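Local coordinates for protein GCN5-related N-acetyltransferase (Brucella abortus, PDB 7N1L) that probably transfers an acyl group, most likely acetyl, from a donor to an amino group of its substrate, at residues 29-40 against 69-80; 40-48 against 83-91. One frame throughout, in Å; residues are numbered along the deposited sequence.

Contact 1: 29-40 against 69-80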
loop_
_atom_site.group_PDB
_atom_site.type_symbol
_atom_site.label_atom_id
_atom_site.label_comp_id
_atom_site.label_asym_id
_atom_site.label_seq_id
_atom_site.Cartn_x
_atom_site.Cartn_y
_atom_site.Cartn_z
ATOM N N ASP A 29 8.118 23.264 11.116
ATOM C CA ASP A 29 7.602 22.418 12.190
ATOM C C ASP A 29 6.846 21.246 11.581
ATOM O O ASP A 29 5.849 21.447 10.871
ATOM C CB ASP A 29 6.680 23.201 13.123
ATOM C CG ASP A 29 7.446 24.088 14.080
ATOM O OD1 ASP A 29 8.531 23.657 14.535
ATOM O OD2 ASP A 29 6.979 25.222 14.373
ATOM N N ILE A 30 7.302 20.029 11.877
ATOM C CA ILE A 30 6.705 18.819 11.329
ATOM C C ILE A 30 6.117 17.989 12.470
ATOM O O ILE A 30 6.802 17.693 13.453
ATOM C CB ILE A 30 7.726 18.010 10.502
ATOM C CG1 ILE A 30 8.148 18.810 9.271
ATOM C CG2 ILE A 30 7.132 16.655 10.083
ATOM C CD1 ILE A 30 9.359 18.230 8.581
ATOM N N ALA A 31 4.852 17.612 12.329
ATOM C CA ALA A 31 4.138 16.855 13.350
ATOM C C ALA A 31 3.013 16.074 12.687
ATOM O O ALA A 31 2.479 16.488 11.657
ATOM C CB ALA A 31 3.567 17.785 14.439
ATOM N N LEU A 32 2.627 14.966 13.316
ATOM C CA LEU A 32 1.525 14.148 12.819
ATOM C C LEU A 32 0.219 14.930 12.839
ATOM O O LEU A 32 -0.055 15.675 13.777
ATOM C CB LEU A 32 1.372 12.903 13.683
ATOM C CG LEU A 32 2.421 11.799 13.535
ATOM C CD1 LEU A 32 2.276 10.856 14.703
ATOM C CD2 LEU A 32 2.323 11.059 12.194
ATOM N N LEU A 33 -0.586 14.768 11.796
ATOM C CA LEU A 33 -1.912 15.370 11.733
ATOM C C LEU A 33 -2.938 14.465 12.426
ATOM O O LEU A 33 -2.798 13.241 12.456
ATOM C CB LEU A 33 -2.329 15.625 10.283
ATOM C CG LEU A 33 -1.452 16.607 9.489
ATOM C CD1 LEU A 33 -1.862 16.603 8.005
ATOM C CD2 LEU A 33 -1.559 18.031 10.086
ATOM N N HIS A 34 -3.940 15.087 13.048
ATOM C CA HIS A 34 -5.025 14.353 13.675
ATOM C C HIS A 34 -6.356 14.913 13.179
ATOM O O HIS A 34 -6.399 15.857 12.377
ATOM C CB HIS A 34 -4.901 14.400 15.201
ATOM C CG HIS A 34 -3.629 13.799 15.721
ATOM N ND1 HIS A 34 -3.467 12.440 15.902
ATOM C CD2 HIS A 34 -2.459 14.369 16.091
ATOM C CE1 HIS A 34 -2.255 12.203 16.373
ATOM N NE2 HIS A 34 -1.621 13.355 16.492
ATOM N N LEU A 35 -7.460 14.331 13.678
ATOM C CA LEU A 35 -8.782 14.702 13.175
ATOM C C LEU A 35 -9.081 16.183 13.432
ATOM O O LEU A 35 -9.831 16.820 12.670
ATOM C CB LEU A 35 -9.840 13.774 13.773
ATOM C CG LEU A 35 -11.261 13.974 13.233
ATOM C CD1 LEU A 35 -11.179 13.841 11.742
ATOM C CD2 LEU A 35 -12.269 12.940 13.807
ATOM N N ARG A 36 -8.524 16.728 14.512
ATOM C CA ARG A 36 -8.614 18.157 14.802
ATOM C C ARG A 36 -8.219 19.006 13.593
ATOM O O ARG A 36 -8.799 20.076 13.348
ATOM C CB ARG A 36 -7.655 18.480 15.963
ATOM C CG ARG A 36 -7.687 19.915 16.454
ATOM C CD ARG A 36 -6.295 20.421 16.906
ATOM N NE ARG A 36 -5.765 19.963 18.188
ATOM C CZ ARG A 36 -4.603 19.338 18.348
ATOM N NH1 ARG A 36 -3.832 19.031 17.317
ATOM N NH2 ARG A 36 -4.189 19.038 19.581
ATOM N N ASP A 37 -7.269 18.524 12.801
ATOM C CA ASP A 37 -6.644 19.319 11.754
ATOM C C ASP A 37 -7.341 19.207 10.405
ATOM O O ASP A 37 -6.817 19.730 9.415
ATOM C CB ASP A 37 -5.171 18.937 11.633
ATOM C CG ASP A 37 -4.438 19.048 12.967
ATOM O OD1 ASP A 37 -4.472 20.151 13.570
ATOM O OD2 ASP A 37 -3.819 18.047 13.404
ATOM N N ALA A 38 -8.498 18.543 10.339
ATOM C CA ALA A 38 -9.103 18.249 9.038
ATOM C C ALA A 38 -9.368 19.519 8.253
ATOM O O ALA A 38 -9.108 19.576 7.046
ATOM C CB ALA A 38 -10.403 17.455 9.214
ATOM N N HIS A 39 -9.889 20.552 8.926
ATOM C CA HIS A 39 -10.226 21.796 8.242
ATOM C C HIS A 39 -8.985 22.490 7.690
ATOM O O HIS A 39 -9.024 23.057 6.591
ATOM C CB HIS A 39 -10.998 22.721 9.164
ATOM C CG HIS A 39 -11.499 23.947 8.474
ATOM N ND1 HIS A 39 -12.428 23.894 7.457
ATOM C CD2 HIS A 39 -11.248 25.260 8.683
ATOM C CE1 HIS A 39 -12.698 25.117 7.040
ATOM N NE2 HIS A 39 -12.005 25.965 7.778
ATOM N N GLU A 40 -7.893 22.492 8.455
ATOM C CA GLU A 40 -6.651 23.077 7.974
ATOM C C GLU A 40 -6.046 22.231 6.858
ATOM O O GLU A 40 -5.489 22.762 5.891
ATOM C CB GLU A 40 -5.675 23.205 9.144
ATOM C CG GLU A 40 -5.254 24.635 9.445
ATOM C CD GLU A 40 -4.095 24.708 10.412
ATOM O OE1 GLU A 40 -4.167 24.079 11.484
ATOM O OE2 GLU A 40 -3.106 25.393 10.089
ATOM N N LEU A 69 -8.586 11.281 7.738
ATOM C CA LEU A 69 -8.124 11.391 9.107
ATOM C C LEU A 69 -8.914 10.509 10.067
ATOM O O LEU A 69 -8.510 10.396 11.227
ATOM C CB LEU A 69 -8.192 12.854 9.549
ATOM C CG LEU A 69 -7.162 13.714 8.829
ATOM C CD1 LEU A 69 -7.395 15.184 9.101
ATOM C CD2 LEU A 69 -5.752 13.293 9.273
ATOM N N GLN A 70 -10.010 9.884 9.628
ATOM C CA GLN A 70 -10.719 8.915 10.462
ATOM C C GLN A 70 -10.441 7.465 10.069
ATOM O O GLN A 70 -11.089 6.550 10.599
ATOM C CB GLN A 70 -12.221 9.181 10.414
ATOM C CG GLN A 70 -12.607 10.363 11.276
ATOM C CD GLN A 70 -14.045 10.719 11.107
ATOM O OE1 GLN A 70 -14.915 10.204 11.813
ATOM N NE2 GLN A 70 -14.324 11.579 10.136
ATOM N N ASP A 71 -9.533 7.234 9.121
ATOM C CA ASP A 71 -9.088 5.878 8.790
ATOM C C ASP A 71 -7.829 5.564 9.595
ATOM O O ASP A 71 -6.743 6.071 9.276
ATOM C CB ASP A 71 -8.836 5.772 7.293
ATOM C CG ASP A 71 -8.600 4.336 6.819
ATOM O OD1 ASP A 71 -7.939 3.536 7.521
ATOM O OD2 ASP A 71 -9.066 4.042 5.712
ATOM N N ARG A 72 -7.934 4.622 10.532
ATOM C CA ARG A 72 -6.825 4.308 11.434
ATOM C C ARG A 72 -5.685 3.567 10.733
ATOM O O ARG A 72 -4.606 3.408 11.328
ATOM C CB ARG A 72 -7.329 3.464 12.611
ATOM C CG ARG A 72 -8.232 4.199 13.614
ATOM C CD ARG A 72 -7.428 4.982 14.602
ATOM N NE ARG A 72 -6.322 4.204 15.144
ATOM C CZ ARG A 72 -5.202 4.748 15.612
ATOM N NH1 ARG A 72 -5.029 6.061 15.648
ATOM N NH2 ARG A 72 -4.226 3.955 16.049
ATOM N N ALA A 73 -5.884 3.151 9.475
ATOM C CA ALA A 73 -4.805 2.534 8.710
ATOM C C ALA A 73 -3.882 3.582 8.092
ATOM O O ALA A 73 -2.749 3.258 7.736
ATOM C CB ALA A 73 -5.361 1.649 7.600
ATOM N N ALA A 74 -4.392 4.782 7.838
ATOM C CA ALA A 74 -3.644 5.888 7.260
ATOM C C ALA A 74 -3.116 6.821 8.341
ATOM O O ALA A 74 -3.712 6.964 9.415
ATOM C CB ALA A 74 -4.510 6.685 6.286
ATOM N N GLU A 75 -1.979 7.439 8.062
ATOM C CA GLU A 75 -1.485 8.521 8.897
ATOM C C GLU A 75 -0.949 9.599 7.962
ATOM O O GLU A 75 -0.656 9.355 6.790
ATOM C CB GLU A 75 -0.396 8.054 9.880
ATOM C CG GLU A 75 -0.837 6.897 10.800
ATOM C CD GLU A 75 0.303 6.361 11.614
ATOM O OE1 GLU A 75 0.817 7.098 12.473
ATOM O OE2 GLU A 75 0.725 5.202 11.363
ATOM N N ALA A 76 -0.871 10.811 8.474
ATOM C CA ALA A 76 -0.410 11.917 7.667
ATOM C C ALA A 76 0.483 12.783 8.545
ATOM O O ALA A 76 0.125 13.118 9.682
ATOM C CB ALA A 76 -1.593 12.698 7.085
ATOM N N LEU A 77 1.656 13.098 8.027
ATOM C CA LEU A 77 2.569 14.036 8.657
ATOM C C LEU A 77 2.386 15.404 8.014
ATOM O O LEU A 77 2.191 15.495 6.805
ATOM C CB LEU A 77 3.985 13.507 8.482
ATOM C CG LEU A 77 5.093 13.598 9.491
ATOM C CD1 LEU A 77 4.670 13.239 10.872
ATOM C CD2 LEU A 77 6.016 12.491 8.983
ATOM N N GLY A 78 2.353 16.448 8.839
ATOM C CA GLY A 78 2.160 17.804 8.350
ATOM C C GLY A 78 3.362 18.698 8.617
ATOM O O GLY A 78 4.069 18.546 9.619
ATOM N N ALA A 79 3.574 19.660 7.719
ATOM C CA ALA A 79 4.647 20.634 7.846
ATOM C C ALA A 79 4.042 22.022 7.986
ATOM O O ALA A 79 3.222 22.433 7.159
ATOM C CB ALA A 79 5.588 20.581 6.642
ATOM N N ARG A 80 4.434 22.734 9.024
ATOM C CA ARG A 80 3.944 24.092 9.265
ATOM C C ARG A 80 5.084 25.093 9.143
ATOM O O ARG A 80 6.207 24.814 9.566
ATOM C CB ARG A 80 3.289 24.227 10.649
ATOM C CG ARG A 80 2.047 23.363 10.826
ATOM C CD ARG A 80 1.439 23.493 12.238
ATOM N NE ARG A 80 0.128 22.857 12.303
ATOM C CZ ARG A 80 -0.988 23.420 11.862
ATOM N NH1 ARG A 80 -0.990 24.634 11.347
ATOM N NH2 ARG A 80 -2.125 22.739 11.919
HETATM O O HOH W 1 -1.625 10.771 11.422
#

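Contact 2: 40-48 against 83-91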
loop_
_atom_site.group_PDB
_atom_site.type_symbol
_atom_site.label_atom_id
_atom_site.label_comp_id
_atom_site.label_asym_id
_atom_site.label_seq_id
_atom_site.Cartn_x
_atom_site.Cartn_y
_atom_site.Cartn_z
ATOM N N GLU A 40 -7.893 22.492 8.455
ATOM C CA GLU A 40 -6.651 23.077 7.974
ATOM C C GLU A 40 -6.046 22.231 6.858
ATOM O O GLU A 40 -5.489 22.762 5.891
ATOM C CB GLU A 40 -5.675 23.205 9.144
ATOM C CG GLU A 40 -5.254 24.635 9.445
ATOM C CD GLU A 40 -4.095 24.708 10.412
ATOM O OE1 GLU A 40 -4.167 24.079 11.484
ATOM O OE2 GLU A 40 -3.106 25.393 10.089
ATOM N N PHE A 41 -6.190 20.912 6.962
ATOM C CA PHE A 41 -5.664 19.987 5.966
ATOM C C PHE A 41 -6.467 20.065 4.672
ATOM O O PHE A 41 -5.897 19.914 3.580
ATOM C CB PHE A 41 -5.673 18.580 6.575
ATOM C CG PHE A 41 -5.214 17.473 5.669
ATOM C CD1 PHE A 41 -4.093 17.599 4.879
ATOM C CD2 PHE A 41 -5.853 16.243 5.714
ATOM C CE1 PHE A 41 -3.668 16.553 4.080
ATOM C CE2 PHE A 41 -5.438 15.181 4.918
ATOM C CZ PHE A 41 -4.321 15.337 4.106
ATOM N N ALA A 42 -7.761 20.370 4.775
ATOM C CA ALA A 42 -8.676 20.269 3.637
ATOM C C ALA A 42 -8.214 21.014 2.391
ATOM O O ALA A 42 -8.230 20.400 1.311
ATOM C CB ALA A 42 -10.079 20.739 4.058
ATOM N N PRO A 43 -7.849 22.312 2.434
ATOM C CA PRO A 43 -7.443 22.980 1.184
ATOM C C PRO A 43 -6.127 22.478 0.635
ATOM O O PRO A 43 -5.960 22.411 -0.592
ATOM C CB PRO A 43 -7.376 24.473 1.567
ATOM C CG PRO A 43 -7.158 24.487 3.043
ATOM C CD PRO A 43 -7.906 23.258 3.563
ATOM N N LEU A 44 -5.196 22.095 1.510
ATOM C CA LEU A 44 -3.926 21.555 1.052
ATOM C C LEU A 44 -4.146 20.264 0.280
ATOM O O LEU A 44 -3.549 20.047 -0.789
ATOM C CB LEU A 44 -3.015 21.328 2.255
ATOM C CG LEU A 44 -1.527 21.538 2.042
ATOM C CD1 LEU A 44 -1.261 22.977 1.530
ATOM C CD2 LEU A 44 -0.789 21.285 3.347
ATOM N N LEU A 45 -5.009 19.397 0.813
ATOM C CA LEU A 45 -5.376 18.180 0.109
ATOM C C LEU A 45 -6.133 18.510 -1.168
ATOM O O LEU A 45 -5.946 17.853 -2.197
ATOM C CB LEU A 45 -6.210 17.282 1.035
ATOM C CG LEU A 45 -6.697 15.919 0.501
ATOM C CD1 LEU A 45 -5.533 14.980 0.203
ATOM C CD2 LEU A 45 -7.687 15.248 1.467
ATOM N N ALA A 46 -6.982 19.543 -1.136
ATOM C CA ALA A 46 -7.720 19.882 -2.349
ATOM C C ALA A 46 -6.783 20.343 -3.466
ATOM O O ALA A 46 -7.025 20.048 -4.638
ATOM C CB ALA A 46 -8.780 20.929 -2.056
ATOM N N SER A 47 -5.737 21.106 -3.136
ATOM C CA SER A 47 -4.798 21.517 -4.174
ATOM C C SER A 47 -4.076 20.312 -4.773
ATOM O O SER A 47 -3.906 20.229 -5.995
ATOM C CB SER A 47 -3.772 22.510 -3.614
ATOM O OG SER A 47 -4.387 23.697 -3.156
ATOM N N TYR A 48 -3.659 19.359 -3.932
ATOM C CA TYR A 48 -2.969 18.176 -4.439
ATOM C C TYR A 48 -3.862 17.376 -5.369
ATOM O O TYR A 48 -3.428 16.951 -6.444
ATOM C CB TYR A 48 -2.492 17.316 -3.273
ATOM C CG TYR A 48 -1.917 15.974 -3.648
ATOM C CD1 TYR A 48 -0.736 15.865 -4.373
ATOM C CD2 TYR A 48 -2.556 14.804 -3.266
ATOM C CE1 TYR A 48 -0.212 14.606 -4.712
ATOM C CE2 TYR A 48 -2.049 13.570 -3.588
ATOM C CZ TYR A 48 -0.893 13.468 -4.312
ATOM O OH TYR A 48 -0.426 12.201 -4.596
ATOM N N GLY A 83 3.231 29.084 11.571
ATOM C CA GLY A 83 1.891 28.728 11.984
ATOM C C GLY A 83 0.989 28.169 10.900
ATOM O O GLY A 83 -0.041 27.560 11.230
ATOM N N ASN A 84 1.344 28.317 9.623
ATOM C CA ASN A 84 0.497 27.867 8.522
ATOM C C ASN A 84 0.926 26.489 7.997
ATOM O O ASN A 84 2.117 26.238 7.793
ATOM C CB ASN A 84 0.517 28.908 7.405
ATOM C CG ASN A 84 -0.040 30.274 7.860
ATOM O OD1 ASN A 84 -1.123 30.359 8.452
ATOM N ND2 ASN A 84 0.714 31.333 7.602
ATOM N N LEU A 85 -0.048 25.607 7.788
ATOM C CA LEU A 85 0.202 24.278 7.237
ATOM C C LEU A 85 0.486 24.389 5.746
ATOM O O LEU A 85 -0.386 24.815 4.981
ATOM C CB LEU A 85 -1.001 23.369 7.484
ATOM C CG LEU A 85 -0.820 21.905 7.041
ATOM C CD1 LEU A 85 0.054 21.166 8.041
ATOM C CD2 LEU A 85 -2.154 21.191 6.833
ATOM N N VAL A 86 1.697 24.000 5.332
ATOM C CA VAL A 86 2.165 24.224 3.957
ATOM C C VAL A 86 2.687 22.971 3.254
ATOM O O VAL A 86 3.263 23.085 2.166
ATOM C CB VAL A 86 3.239 25.326 3.902
ATOM C CG1 VAL A 86 2.685 26.640 4.424
ATOM C CG2 VAL A 86 4.490 24.904 4.650
ATOM N N GLY A 87 2.560 21.792 3.884
ATOM C CA GLY A 87 2.945 20.523 3.271
ATOM C C GLY A 87 2.335 19.330 3.993
ATOM O O GLY A 87 1.815 19.463 5.102
ATOM N N PHE A 88 2.327 18.169 3.325
ATOM C CA PHE A 88 1.904 16.941 3.998
ATOM C C PHE A 88 2.495 15.724 3.302
ATOM O O PHE A 88 2.921 15.791 2.145
ATOM C CB PHE A 88 0.377 16.798 4.086
ATOM C CG PHE A 88 -0.310 16.532 2.770
ATOM C CD1 PHE A 88 -0.444 15.232 2.277
ATOM C CD2 PHE A 88 -0.880 17.568 2.049
ATOM C CE1 PHE A 88 -1.111 14.986 1.091
ATOM C CE2 PHE A 88 -1.548 17.329 0.866
ATOM C CZ PHE A 88 -1.667 16.027 0.387
ATOM N N VAL A 89 2.532 14.609 4.036
ATOM C CA VAL A 89 2.799 13.304 3.441
ATOM C C VAL A 89 1.861 12.305 4.102
ATOM O O VAL A 89 1.724 12.297 5.333
ATOM C CB VAL A 89 4.279 12.863 3.561
ATOM C CG1 VAL A 89 4.733 12.772 4.996
ATOM C CG2 VAL A 89 4.484 11.529 2.866
ATOM N N ILE A 90 1.190 11.495 3.279
ATOM C CA ILE A 90 0.273 10.444 3.715
ATOM C C ILE A 90 0.995 9.108 3.630
ATOM O O ILE A 90 1.573 8.777 2.586
ATOM C CB ILE A 90 -0.999 10.427 2.847
ATOM C CG1 ILE A 90 -1.751 11.759 2.962
ATOM C CG2 ILE A 90 -1.918 9.261 3.246
ATOM C CD1 ILE A 90 -2.859 11.928 1.905
ATOM N N PHE A 91 0.959 8.328 4.715
ATOM C CA PHE A 91 1.689 7.067 4.754
ATOM C C PHE A 91 0.898 5.993 5.471
ATOM O O PHE A 91 0.057 6.279 6.327
ATOM C CB PHE A 91 3.043 7.220 5.441
ATOM C CG PHE A 91 2.971 7.548 6.901
ATOM C CD1 PHE A 91 2.776 8.863 7.322
ATOM C CD2 PHE A 91 3.180 6.571 7.862
ATOM C CE1 PHE A 91 2.752 9.182 8.685
ATOM C CE2 PHE A 91 3.151 6.880 9.218
ATOM C CZ PHE A 91 2.938 8.185 9.624
HETATM O O HOH W 2 -3.003 26.269 7.781
#

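Contact 1: 29-40 against 69-80
Arg-80 reaches out from strand 74-81 to grip the carboxylate of Glu-40, two nitrogens against two oxygens. NH1 of Arg-80 donates to OE2 of Glu-40 over 2.6 Å, on the syn side of that oxygen, while NH2 of Arg-80 meets OE1 of Glu-40 at 2.5 Å, a very short bond. The carboxylate sits at the guanidinium edge, but the two planes are turned 39° apart, a twisted two-pronged salt bridge. An arginine chain extended from CG to NE gives the reach; Glu-40 arrives nearly at right angles to it. Asp-37 OD1 adds a long ion pair to the same NH2, and its OD2 accepts the backbone N of His-34, fixing the bend before helix 38-52.

The strands that carry Asp-29 and Arg-80 run antiparallel. Asp-29 with Arg-80 and Ala-31 with Gly-78 are hydrogen-bonded pairs, and the N of Leu-33 donates to Ala-76 O (2.8 Å) as the ladder ends. Water 1 carries the link on, giving to Leu-33 O and accepting from Ala-76 N. The first strand of the GNAT fold, 28-32, is followed by helices 38-52 and 61-69 before the chain returns as 74-81 to pair with it at the edge of the mixed sheet.

On the sheet face carrying Ile-30, the CG2 of Ile-30 lies across Leu-77 CG at 3.7 Å, the two side chains at about a right angle; Leu-32 presses CD2 onto CD1 of the same leucine. Helix 120-129 covers Ile-30 and Leu-77. On the other face Leu-33 passes over Gly-78, where no side chain intervenes, and sets CD1 4.0 Å from Ala-76 CB. Farther along, Leu-69 pushes CD1 under the start of helix 38-52, 3.5 Å from Ala-38 CA, and Leu-35 straddles Gln-70 CG with both methyls.

Contact 2: 40-48 against 83-91
Phe-41 points the edge of its ring at one face of Phe-88, a T-shaped pair with planes at 85° and centroids 5.0 Å apart. The touching atom is Phe-41 CE1, which stands over that face off-centre, 3.6 Å from both CG and CD2 of Phe-88. One face of the Phe-41 ring carries Leu-45 CB from the next turn of its own helix. At the edge of Phe-88 lies the carbonyl oxygen of Leu-44, near the ring plane and 3.8 Å from CE2 of Phe-88. Tyr-48 takes the far end: Phe-88 turns its CZ edge toward the tyrosine ring in an offset edge-to-face pair, the planes close to perpendicular, while Tyr-48 OH is hydrogen-bonded to His-108 ND1 on strand 101-111. Phe-88 reaches this place with CG between the backbone N and the carbonyl carbon (chi1 70°), which stands the ring up from the strand into the helix.

In the GNAT fold this is the first helix lying on one face of the central sheet; here the axes of 40-48 and 84-91 lie 42° apart. The strand carries a classic beta bulge, Val-86 and Gly-87 both facing Ala-79, and Leu-44 fits over it: its CD2 comes 3.4 Å from Gly-87 N and 3.7 Å from Leu-85 CD2. Leu-85, with CG anti to its own N, lays that methyl along the helix backbone at Glu-40 and Phe-41. At the N-terminal end of the strand, water 2 donates to Glu-40 OE2 and accepts from Leu-85 N, bridging the carboxylate whose ionic partner is Arg-80. Toward the other end, Ile-90 CD1 approaches the edge of Phe-41, and Pro-97 of the second subunit packs on Ile-90.

From the N terminus the chain runs along edge strand 28-32, turns into helix 38-52, passes helix 61-69 and comes back as strand 74-81; contact 1 closes that largely helical loop. It then turns straight into strand 84-96, and contact 2 closes a second loop by bringing this strand under helix 38-52. The two loops cross, since segment 40-48 leaves before 69-80 arrives and 83-91 follows it. Glu-40 belongs to both contacts. Their sheet parts are stitched together as well: Leu-77 N lies 2.8 Å from Val-89 O, probably a hydrogen bond. Together they join three neighbouring strands to one helix, and both touch the second subunit.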